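PDB 1F2E: glutathione S-transferase from Sphingomonas paucimobilis, which binds glutathione, mostly through its thioredoxin-like domain, and probably conjugates it to electrophilic substrates, as other glutathione S-transferases do. Local coordinates for residues S80-A85 with N149-A154. Residues are numbered along the deposited sequence; the frame is centred on the assembly and turned at random.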
ATOM      1  N   SER A  80     -10.319 -20.812  -7.439  1.00 21.17           N
ATOM      2  CA  SER A  80      -9.434 -20.986  -6.284  1.00 22.07           C
ATOM      3  C   SER A  80      -9.930 -20.185  -5.081  1.00 22.21           C
ATOM      4  O   SER A  80      -9.617 -20.509  -3.932  1.00 21.57           O
ATOM      5  CB  SER A  80      -8.016 -20.528  -6.626  1.00 22.75           C
ATOM      6  OG  SER A  80      -7.967 -19.114  -6.721  1.00 27.48           O
ATOM      7  N   GLY A  81     -10.689 -19.130  -5.357  1.00 21.35           N
ATOM      8  CA  GLY A  81     -11.221 -18.289  -4.302  1.00 21.82           C
ATOM      9  C   GLY A  81     -10.207 -17.665  -3.353  1.00 20.85           C
ATOM     10  O   GLY A  81     -10.439 -17.643  -2.148  1.00 19.30           O
ATOM     11  N   LEU A  82      -9.098 -17.148  -3.875  1.00 20.42           N
ATOM     12  CA  LEU A  82      -8.074 -16.540  -3.022  1.00 20.25           C
ATOM     13  C   LEU A  82      -8.296 -15.060  -2.740  1.00 20.32           C
ATOM     14  O   LEU A  82      -7.480 -14.407  -2.086  1.00 21.28           O
ATOM     15  CB  LEU A  82      -6.688 -16.729  -3.628  1.00 19.05           C
ATOM     16  CG  LEU A  82      -6.028 -18.092  -3.461  1.00 22.92           C
ATOM     17  CD1 LEU A  82      -4.599 -17.989  -3.972  1.00 23.06           C
ATOM     18  CD2 LEU A  82      -6.040 -18.517  -1.993  1.00 20.85           C
ATOM     19  N   ALA A  83      -9.402 -14.533  -3.242  1.00 21.62           N
ATOM     20  CA  ALA A  83      -9.761 -13.138  -3.039  1.00 21.74           C
ATOM     21  C   ALA A  83     -11.248 -13.029  -3.327  1.00 22.49           C
ATOM     22  O   ALA A  83     -11.761 -13.711  -4.213  1.00 22.88           O
ATOM     23  CB  ALA A  83      -8.978 -12.243  -3.991  1.00 18.83           C
ATOM     24  N   PRO A  84     -11.970 -12.199  -2.564  1.00 21.79           N
ATOM     25  CA  PRO A  84     -13.402 -12.091  -2.851  1.00 23.80           C
ATOM     26  C   PRO A  84     -13.664 -11.573  -4.269  1.00 24.45           C
ATOM     27  O   PRO A  84     -12.785 -10.984  -4.899  1.00 23.87           O
ATOM     28  CB  PRO A  84     -13.918 -11.146  -1.754  1.00 23.88           C
ATOM     29  CG  PRO A  84     -12.674 -10.492  -1.186  1.00 24.12           C
ATOM     30  CD  PRO A  84     -11.634 -11.568  -1.278  1.00 23.73           C
ATOM     31  N   ALA A  85     -14.872 -11.810  -4.766  1.00 25.64           N
ATOM     32  CA  ALA A  85     -15.250 -11.389  -6.110  1.00 27.70           C
ATOM     33  C   ALA A  85     -15.466  -9.883  -6.209  1.00 28.82           C
ATOM     34  O   ALA A  85     -15.831  -9.230  -5.230  1.00 28.85           O
ATOM     35  CB  ALA A  85     -16.510 -12.118  -6.535  1.00 27.26           C
ATOM     36  N   ASN A 149     -13.170 -14.443   5.921  1.00 40.29           N
ATOM     37  CA  ASN A 149     -13.407 -15.703   6.607  1.00 41.48           C
ATOM     38  C   ASN A 149     -12.624 -16.905   6.088  1.00 39.78           C
ATOM     39  O   ASN A 149     -12.626 -17.962   6.722  1.00 41.20           O
ATOM     40  CB  ASN A 149     -14.906 -16.020   6.559  1.00 43.91           C
ATOM     41  CG  ASN A 149     -15.340 -16.975   7.654  1.00 47.16           C
ATOM     42  OD1 ASN A 149     -14.816 -18.087   7.775  1.00 49.07           O
ATOM     43  ND2 ASN A 149     -16.306 -16.543   8.461  1.00 47.60           N
ATOM     44  N   ALA A 150     -11.959 -16.762   4.948  1.00 35.99           N
ATOM     45  CA  ALA A 150     -11.210 -17.886   4.396  1.00 32.45           C
ATOM     46  C   ALA A 150      -9.788 -17.522   3.974  1.00 29.74           C
ATOM     47  O   ALA A 150      -9.440 -16.347   3.870  1.00 29.93           O
ATOM     48  CB  ALA A 150     -11.973 -18.481   3.208  1.00 31.97           C
ATOM     49  N   PHE A 151      -8.973 -18.545   3.737  1.00 26.56           N
ATOM     50  CA  PHE A 151      -7.596 -18.349   3.315  1.00 24.51           C
ATOM     51  C   PHE A 151      -7.591 -17.479   2.058  1.00 22.53           C
ATOM     52  O   PHE A 151      -8.282 -17.784   1.088  1.00 24.23           O
ATOM     53  CB  PHE A 151      -6.943 -19.707   3.038  1.00 20.74           C
ATOM     54  CG  PHE A 151      -5.496 -19.617   2.634  1.00 17.89           C
ATOM     55  CD1 PHE A 151      -5.116 -19.812   1.309  1.00 16.55           C
ATOM     56  CD2 PHE A 151      -4.517 -19.316   3.576  1.00 16.29           C
ATOM     57  CE1 PHE A 151      -3.771 -19.704   0.925  1.00 15.93           C
ATOM     58  CE2 PHE A 151      -3.177 -19.206   3.210  1.00 13.98           C
ATOM     59  CZ  PHE A 151      -2.802 -19.400   1.878  1.00 15.31           C
ATOM     60  N   SER A 152      -6.825 -16.393   2.079  1.00 20.56           N
ATOM     61  CA  SER A 152      -6.759 -15.488   0.933  1.00 19.08           C
ATOM     62  C   SER A 152      -5.326 -15.028   0.683  1.00 18.00           C
ATOM     63  O   SER A 152      -4.403 -15.413   1.401  1.00 17.30           O
ATOM     64  CB  SER A 152      -7.628 -14.260   1.185  1.00 18.94           C
ATOM     65  OG  SER A 152      -7.019 -13.425   2.162  1.00 20.56           O
ATOM     66  N   VAL A 153      -5.142 -14.182  -0.325  1.00 16.83           N
ATOM     67  CA  VAL A 153      -3.809 -13.686  -0.627  1.00 14.81           C
ATOM     68  C   VAL A 153      -3.264 -12.811   0.495  1.00 13.72           C
ATOM     69  O   VAL A 153      -2.058 -12.580   0.562  1.00 13.52           O
ATOM     70  CB  VAL A 153      -3.767 -12.901  -1.968  1.00 15.40           C
ATOM     71  CG1 VAL A 153      -4.028 -13.860  -3.128  1.00 12.99           C
ATOM     72  CG2 VAL A 153      -4.782 -11.759  -1.959  1.00 13.98           C
ATOM     73  N   ALA A 154      -4.140 -12.332   1.378  1.00 11.11           N
ATOM     74  CA  ALA A 154      -3.695 -11.502   2.501  1.00 11.98           C
ATOM     75  C   ALA A 154      -2.998 -12.388   3.533  1.00 12.16           C
ATOM     76  O   ALA A 154      -2.081 -11.954   4.232  1.00 11.71           O
ATOM     77  CB  ALA A 154      -4.884 -10.776   3.147  1.00 10.16           C
TER
HETATM   78  O   HOH W   1     -10.259 -16.087   0.104  1.00 35.00           O
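Leu82 O accepts a hydrogen bond from Val153 N, 2.9 Å away. Ser152 CB packs against the same oxygen at 3.3 Å, and both methyls of Val153 lie near it. A water makes a second link: it donates to Gly81 O and to Phe151 O, supplying the hydrogens that these two acceptors lack. The side chains of Leu82 and Phe151 lie side by side and point the same way. Phe151 CG, anti to its backbone N (chi1 -178°), starts the ring toward Leu82. Leu82 CD2 meets that ring obliquely, 3.7 Å from Phe151 CD1. Closer to its main chain, Leu82 touches Val153 CG1 through CB at 3.9 Å. Ser152 is the N-cap of helix 153-161, and its OG accepts from Ala154 N at 3.2 Å. Asp155 OD1 accepts from Ser152 N, as in the S/T-x-x-D N-capping box of the GST family. The first turn thus gives one N-H to its own cap and another to the 80-85 loop. Arg188 forms a cation-pi contact with Phe151. The loop leads from the thioredoxin-like domain into the helical domain, between helices 66-75 and 89-113. The contact ties it to the start of helix 153-161, with Leu82 also packing on helices 12-21 and 66-75.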